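Local coordinates for protein oxidoreductase (Methanosarcina mazei, PDB 3KA7) that binds flavin-adenine dinucleotide and probably acts as an oxidoreductase of the flavin-containing amine oxidase family, at residues 243-257 and 385-398. Numbering follows the deposited sequence.
Sequences LVISNLGHAATAVLC and PGNETPFSGLYVVG. With FAD (flavin-adenine dinucleotide), chain B.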
loop_
_atom_site.group_PDB
_atom_site.type_symbol
_atom_site.label_atom_id
_atom_site.label_comp_id
_atom_site.label_asym_id
_atom_site.label_seq_id
_atom_site.Cartn_x
_atom_site.Cartn_y
_atom_site.Cartn_z
ATOM N N LEU A 243 10.254 -1.948 -25.506
ATOM C CA LEU A 243 10.035 -2.289 -24.105
ATOM C C LEU A 243 8.602 -1.936 -23.720
ATOM O O LEU A 243 8.129 -0.834 -24.001
ATOM C CB LEU A 243 11.003 -1.505 -23.223
ATOM C CG LEU A 243 10.959 -1.724 -21.711
ATOM C CD1 LEU A 243 11.339 -3.155 -21.337
ATOM C CD2 LEU A 243 11.888 -0.735 -21.041
ATOM N N VAL A 244 7.920 -2.885 -23.089
ATOM C CA VAL A 244 6.573 -2.653 -22.584
ATOM C C VAL A 244 6.578 -2.849 -21.072
ATOM O O VAL A 244 6.927 -3.922 -20.579
ATOM C CB VAL A 244 5.530 -3.608 -23.238
ATOM C CG1 VAL A 244 4.170 -3.403 -22.606
ATOM C CG2 VAL A 244 5.450 -3.377 -24.754
ATOM N N ILE A 245 6.226 -1.800 -20.341
ATOM C CA ILE A 245 6.086 -1.898 -18.895
ATOM C C ILE A 245 4.591 -1.920 -18.549
ATOM O O ILE A 245 3.865 -0.956 -18.810
ATOM C CB ILE A 245 6.744 -0.712 -18.176
ATOM C CG1 ILE A 245 8.233 -0.583 -18.554
ATOM C CG2 ILE A 245 6.501 -0.796 -16.651
ATOM C CD1 ILE A 245 9.072 -1.834 -18.346
ATOM N N SER A 246 4.125 -3.019 -17.968
ATOM C CA SER A 246 2.706 -3.099 -17.632
ATOM C C SER A 246 2.505 -2.829 -16.157
ATOM O O SER A 246 3.067 -3.534 -15.328
ATOM C CB SER A 246 2.115 -4.463 -17.981
ATOM O OG SER A 246 0.781 -4.518 -17.480
ATOM N N ASN A 247 1.699 -1.821 -15.834
ATOM C CA ASN A 247 1.394 -1.469 -14.448
ATOM C C ASN A 247 0.046 -2.064 -14.001
ATOM O O ASN A 247 -0.590 -1.567 -13.056
ATOM C CB ASN A 247 1.367 0.051 -14.330
ATOM C CG ASN A 247 1.397 0.545 -12.899
ATOM O OD1 ASN A 247 1.828 -0.141 -11.947
ATOM N ND2 ASN A 247 0.977 1.769 -12.741
ATOM N N LEU A 248 -0.375 -3.141 -14.667
ATOM C CA LEU A 248 -1.720 -3.701 -14.437
ATOM C C LEU A 248 -1.746 -4.926 -13.518
ATOM O O LEU A 248 -2.831 -5.413 -13.156
ATOM C CB LEU A 248 -2.372 -4.058 -15.787
ATOM C CG LEU A 248 -2.488 -2.927 -16.816
ATOM C CD1 LEU A 248 -3.329 -3.452 -17.974
ATOM C CD2 LEU A 248 -3.131 -1.653 -16.243
ATOM N N GLY A 249 -0.566 -5.411 -13.137
ATOM C CA GLY A 249 -0.420 -6.684 -12.406
ATOM C C GLY A 249 -0.396 -7.868 -13.361
ATOM O O GLY A 249 -0.873 -7.769 -14.489
ATOM N N HIS A 250 0.143 -8.996 -12.908
ATOM C CA HIS A 250 0.305 -10.156 -13.790
ATOM C C HIS A 250 -1.016 -10.697 -14.341
ATOM O O HIS A 250 -1.095 -11.062 -15.510
ATOM C CB HIS A 250 1.061 -11.281 -13.086
ATOM C CG HIS A 250 2.525 -11.021 -12.939
ATOM N ND1 HIS A 250 3.419 -11.181 -13.977
ATOM C CD2 HIS A 250 3.251 -10.602 -11.875
ATOM C CE1 HIS A 250 4.636 -10.883 -13.558
ATOM N NE2 HIS A 250 4.562 -10.526 -12.287
ATOM N N ALA A 251 -2.047 -10.782 -13.511
ATOM C CA ALA A 251 -3.311 -11.338 -14.014
ATOM C C ALA A 251 -3.863 -10.571 -15.225
ATOM O O ALA A 251 -4.201 -11.163 -16.262
ATOM C CB ALA A 251 -4.348 -11.389 -12.911
ATOM N N ALA A 252 -3.964 -9.254 -15.085
ATOM C CA ALA A 252 -4.486 -8.419 -16.132
ATOM C C ALA A 252 -3.523 -8.377 -17.319
ATOM O O ALA A 252 -3.943 -8.323 -18.462
ATOM C CB ALA A 252 -4.759 -7.011 -15.601
ATOM N N THR A 253 -2.226 -8.403 -17.041
ATOM C CA THR A 253 -1.230 -8.433 -18.103
ATOM C C THR A 253 -1.336 -9.715 -18.929
ATOM O O THR A 253 -1.217 -9.678 -20.153
ATOM C CB THR A 253 0.185 -8.280 -17.537
ATOM O OG1 THR A 253 0.276 -7.029 -16.818
ATOM C CG2 THR A 253 1.213 -8.302 -18.674
ATOM N N ALA A 254 -1.554 -10.839 -18.252
ATOM C CA ALA A 254 -1.725 -12.118 -18.918
ATOM C C ALA A 254 -2.901 -12.066 -19.885
ATOM O O ALA A 254 -2.802 -12.561 -21.013
ATOM C CB ALA A 254 -1.915 -13.218 -17.899
ATOM N N VAL A 255 -4.005 -11.456 -19.459
ATOM C CA VAL A 255 -5.176 -11.327 -20.331
ATOM C C VAL A 255 -4.827 -10.550 -21.605
ATOM O O VAL A 255 -5.268 -10.901 -22.704
ATOM C CB VAL A 255 -6.371 -10.676 -19.589
ATOM C CG1 VAL A 255 -7.560 -10.456 -20.541
ATOM C CG2 VAL A 255 -6.789 -11.556 -18.397
ATOM N N LEU A 256 -4.011 -9.509 -21.461
ATOM C CA LEU A 256 -3.581 -8.700 -22.611
ATOM C C LEU A 256 -2.658 -9.477 -23.566
ATOM O O LEU A 256 -2.513 -9.100 -24.729
ATOM C CB LEU A 256 -2.871 -7.418 -22.143
ATOM C CG LEU A 256 -3.685 -6.302 -21.490
ATOM C CD1 LEU A 256 -2.792 -5.101 -21.109
ATOM C CD2 LEU A 256 -4.799 -5.835 -22.389
ATOM N N CYS A 257 -2.039 -10.546 -23.064
ATOM C CA CYS A 257 -1.104 -11.374 -23.832
ATOM C C CYS A 257 -1.755 -12.682 -24.256
ATOM O O CYS A 257 -1.068 -13.633 -24.652
ATOM C CB CYS A 257 0.111 -11.736 -22.971
ATOM S SG CYS A 257 1.207 -10.378 -22.550
ATOM N N PRO A 385 5.143 -12.207 -6.775
ATOM C CA PRO A 385 5.999 -12.873 -7.725
ATOM C C PRO A 385 6.982 -11.829 -8.230
ATOM O O PRO A 385 6.916 -10.670 -7.819
ATOM C CB PRO A 385 5.023 -13.229 -8.842
ATOM C CG PRO A 385 4.109 -12.064 -8.863
ATOM C CD PRO A 385 3.950 -11.641 -7.430
ATOM N N GLY A 386 7.898 -12.225 -9.099
ATOM C CA GLY A 386 8.815 -11.263 -9.686
ATOM C C GLY A 386 8.142 -10.361 -10.699
ATOM O O GLY A 386 6.914 -10.363 -10.842
ATOM N N ASN A 387 8.944 -9.582 -11.420
ATOM C CA ASN A 387 8.407 -8.634 -12.390
ATOM C C ASN A 387 8.517 -9.122 -13.821
ATOM O O ASN A 387 8.120 -8.410 -14.736
ATOM C CB ASN A 387 9.150 -7.299 -12.316
ATOM C CG ASN A 387 9.211 -6.757 -10.939
ATOM O OD1 ASN A 387 8.232 -6.173 -10.450
ATOM N ND2 ASN A 387 10.369 -6.930 -10.278
ATOM N N GLU A 388 9.062 -10.320 -14.025
ATOM C CA GLU A 388 9.241 -10.819 -15.388
ATOM C C GLU A 388 8.044 -11.613 -15.885
ATOM O O GLU A 388 7.215 -12.057 -15.098
ATOM C CB GLU A 388 10.510 -11.668 -15.484
ATOM C CG GLU A 388 11.750 -10.866 -15.105
ATOM C CD GLU A 388 13.060 -11.572 -15.396
ATOM O OE1 GLU A 388 13.056 -12.779 -15.709
ATOM O OE2 GLU A 388 14.104 -10.901 -15.301
ATOM N N THR A 389 7.984 -11.799 -17.201
ATOM C CA THR A 389 6.916 -12.555 -17.839
ATOM C C THR A 389 7.576 -13.513 -18.817
ATOM O O THR A 389 8.808 -13.510 -18.952
ATOM C CB THR A 389 5.932 -11.636 -18.597
ATOM O OG1 THR A 389 6.559 -11.104 -19.779
ATOM C CG2 THR A 389 5.480 -10.470 -17.703
ATOM N N PRO A 390 6.774 -14.337 -19.500
ATOM C CA PRO A 390 7.323 -15.267 -20.488
ATOM C C PRO A 390 7.932 -14.570 -21.703
ATOM O O PRO A 390 8.587 -15.226 -22.525
ATOM C CB PRO A 390 6.090 -16.082 -20.915
ATOM C CG PRO A 390 5.187 -16.026 -19.731
ATOM C CD PRO A 390 5.367 -14.637 -19.184
ATOM N N PHE A 391 7.729 -13.260 -21.820
ATOM C CA PHE A 391 8.113 -12.540 -23.024
ATOM C C PHE A 391 9.223 -11.534 -22.754
ATOM O O PHE A 391 9.125 -10.708 -21.841
ATOM C CB PHE A 391 6.901 -11.839 -23.635
ATOM C CG PHE A 391 5.724 -12.748 -23.841
ATOM C CD1 PHE A 391 5.761 -13.745 -24.809
ATOM C CD2 PHE A 391 4.588 -12.622 -23.051
ATOM C CE1 PHE A 391 4.670 -14.595 -25.000
ATOM C CE2 PHE A 391 3.488 -13.478 -23.239
ATOM C CZ PHE A 391 3.535 -14.458 -24.207
ATOM N N SER A 392 10.282 -11.592 -23.555
ATOM C CA SER A 392 11.336 -10.598 -23.418
ATOM C C SER A 392 10.815 -9.201 -23.695
ATOM O O SER A 392 9.973 -9.005 -24.568
ATOM C CB SER A 392 12.527 -10.930 -24.327
ATOM O OG SER A 392 13.317 -11.892 -23.672
ATOM N N GLY A 393 11.310 -8.231 -22.931
ATOM C CA GLY A 393 10.921 -6.841 -23.114
ATOM C C GLY A 393 9.574 -6.477 -22.504
ATOM O O GLY A 393 9.112 -5.352 -22.659
ATOM N N LEU A 394 8.945 -7.432 -21.819
ATOM C CA LEU A 394 7.698 -7.162 -21.097
ATOM C C LEU A 394 7.885 -7.388 -19.606
ATOM O O LEU A 394 8.194 -8.508 -19.181
ATOM C CB LEU A 394 6.571 -8.064 -21.621
ATOM C CG LEU A 394 5.251 -7.982 -20.841
ATOM C CD1 LEU A 394 4.665 -6.586 -20.913
ATOM C CD2 LEU A 394 4.276 -9.012 -21.374
ATOM N N TYR A 395 7.710 -6.321 -18.824
ATOM C CA TYR A 395 7.810 -6.379 -17.362
ATOM C C TYR A 395 6.532 -5.881 -16.683
ATOM O O TYR A 395 5.794 -5.077 -17.243
ATOM C CB TYR A 395 8.989 -5.536 -16.876
ATOM C CG TYR A 395 10.341 -6.049 -17.356
ATOM C CD1 TYR A 395 11.061 -6.965 -16.600
ATOM C CD2 TYR A 395 10.880 -5.623 -18.563
ATOM C CE1 TYR A 395 12.299 -7.446 -17.034
ATOM C CE2 TYR A 395 12.112 -6.101 -19.011
ATOM C CZ TYR A 395 12.816 -7.008 -18.233
ATOM O OH TYR A 395 14.044 -7.493 -18.661
ATOM N N VAL A 396 6.294 -6.366 -15.472
ATOM C CA VAL A 396 5.135 -5.943 -14.679
ATOM C C VAL A 396 5.601 -5.205 -13.434
ATOM O O VAL A 396 6.464 -5.692 -12.692
ATOM C CB VAL A 396 4.277 -7.153 -14.250
ATOM C CG1 VAL A 396 3.146 -6.701 -13.292
ATOM C CG2 VAL A 396 3.741 -7.861 -15.475
ATOM N N VAL A 397 5.033 -4.022 -13.212
ATOM C CA VAL A 397 5.312 -3.259 -12.004
ATOM C C VAL A 397 4.010 -2.898 -11.297
ATOM O O VAL A 397 2.923 -3.033 -11.866
ATOM C CB VAL A 397 6.075 -1.970 -12.316
ATOM C CG1 VAL A 397 7.413 -2.315 -12.996
ATOM C CG2 VAL A 397 5.240 -1.055 -13.218
ATOM N N GLY A 398 4.123 -2.432 -10.058
ATOM C CA GLY A 398 2.924 -2.105 -9.283
ATOM C C GLY A 398 2.784 -3.031 -8.094
ATOM O O GLY A 398 3.685 -3.828 -7.814
HETATM P PA FAD B . -2.513 1.084 -9.824
HETATM O O1A FAD B . -3.139 -0.285 -9.762
HETATM O O2A FAD B . -2.942 2.071 -8.764
HETATM O O5B FAD B . -2.793 1.725 -11.268
HETATM C C5B FAD B . -3.055 0.877 -12.380
HETATM C C4B FAD B . -3.525 1.833 -13.481
HETATM O O4B FAD B . -3.735 1.149 -14.700
HETATM C C3B FAD B . -4.848 2.500 -13.096
HETATM O O3B FAD B . -4.725 3.912 -13.159
HETATM C C2B FAD B . -5.837 1.974 -14.138
HETATM O O2B FAD B . -6.843 2.911 -14.472
HETATM C C1B FAD B . -4.925 1.640 -15.313
HETATM N N9A FAD B . -5.423 0.587 -16.208
HETATM C C8A FAD B . -6.031 -0.613 -15.899
HETATM N N7A FAD B . -6.253 -1.287 -17.065
HETATM C C5A FAD B . -5.787 -0.518 -18.087
HETATM C C6A FAD B . -5.773 -0.690 -19.463
HETATM N N6A FAD B . -6.171 -1.841 -19.998
HETATM N N1A FAD B . -5.220 0.295 -20.257
HETATM C C2A FAD B . -4.697 1.446 -19.705
HETATM N N3A FAD B . -4.717 1.620 -18.337
HETATM C C4A FAD B . -5.261 0.648 -17.560
HETATM N N1 FAD B . -0.094 2.441 0.036
HETATM C C2 FAD B . 0.784 3.178 0.812
HETATM O O2 FAD B . 1.992 3.186 0.538
HETATM N N3 FAD B . 0.299 3.879 1.906
HETATM C C4 FAD B . -1.047 3.846 2.229
HETATM O O4 FAD B . -1.484 4.466 3.199
HETATM C C4X FAD B . -1.927 3.103 1.456
HETATM N N5 FAD B . -3.274 3.050 1.786
HETATM C C5X FAD B . -4.140 2.315 0.994
HETATM C C6 FAD B . -5.499 2.265 1.301
HETATM C C7 FAD B . -6.375 1.546 0.498
HETATM C C7M FAD B . -7.840 1.507 0.858
HETATM C C8 FAD B . -5.879 0.873 -0.610
HETATM C C8M FAD B . -6.790 0.077 -1.500
HETATM C C9 FAD B . -4.520 0.910 -0.917
HETATM C C9A FAD B . -3.647 1.639 -0.116
HETATM N N10 FAD B . -2.292 1.678 -0.420
HETATM C C10 FAD B . -1.435 2.411 0.355
HETATM C "C1'" FAD B . -1.723 0.885 -1.549
HETATM C "C2'" FAD B . -1.526 1.812 -2.755
HETATM O "O2'" FAD B . -2.692 2.609 -2.936
HETATM C "C3'" FAD B . -1.255 0.964 -3.994
HETATM O "O3'" FAD B . -0.284 -0.027 -3.679
HETATM C "C4'" FAD B . -0.754 1.728 -5.216
HETATM O "O4'" FAD B . -1.535 2.874 -5.487
HETATM C "C5'" FAD B . -0.873 0.779 -6.404
HETATM O "O5'" FAD B . -0.146 1.345 -7.466
HETATM P P FAD B . 0.148 0.496 -8.775
HETATM O O1P FAD B . 1.511 0.872 -9.302
HETATM O O2P FAD B . -0.065 -0.988 -8.556
HETATM O O3P FAD B . -0.906 0.993 -9.885
#
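Strands 243-246 and 394-396 run parallel, joined by a ladder in which Val244 N gives to Gly393 O, Tyr395 N to Val244 O, Ser246 N to Tyr395 O (2.7 Å) and Val397 N to Ser246 O. Glycine suits position 393, where the type II turn from Phe391 to Leu394 needs a positive phi.

The tight part lies on the sheet face bearing Val244, Ser246, Leu394 and Val396, which helix 250-256 covers. Val396 fills the gap with both branches: CG1 meets Gly249 CA at 3.7 Å, while CG2 sits over one face of the His250 imidazole, 3.9 Å from its centroid, in a CH-pi contact. Leu394 also splits its methyls, CD1 against Val244 CG1 and CD2 against Cys257 SG at 3.6 Å. Beneath the helix Ser246 OG, swung away from its own N (chi1 173°), donates to Thr253 OG1, which in turn donates to Gly249 O, a carbonyl that also accepts from Thr253 N.

Histidine fits its place because both nitrogens work: NE2 donates nearly in the ring plane to Gly386 O at 2.8 Å, and ND1 bonds Tyr269 OH. With the ring gone, as in an alanine at this position, Gly386 O would probably lose this donor, Tyr269 OH its mate, and a gap would open between Val396 and Pro385.

On the other face Ile245 CG2 packs on Val397 CG2 (3.7 Å) under helix 408-421. Toward solvent the contact thins: partly exposed Leu243 still sets CD1 at the edge of the Tyr395 ring, but exposed Gly386 and Glu388 bury little, Glu388 turning away to a salt bridge with Lys422.

At the C-terminal strand ends the Leu248 side chain lies against the adenine and Gly398 CA near the pyrophosphate, as expected of the parallel Rossmann-type FAD-binding sheet, where 394-396 forms one edge and 243-246 is its inner neighbour.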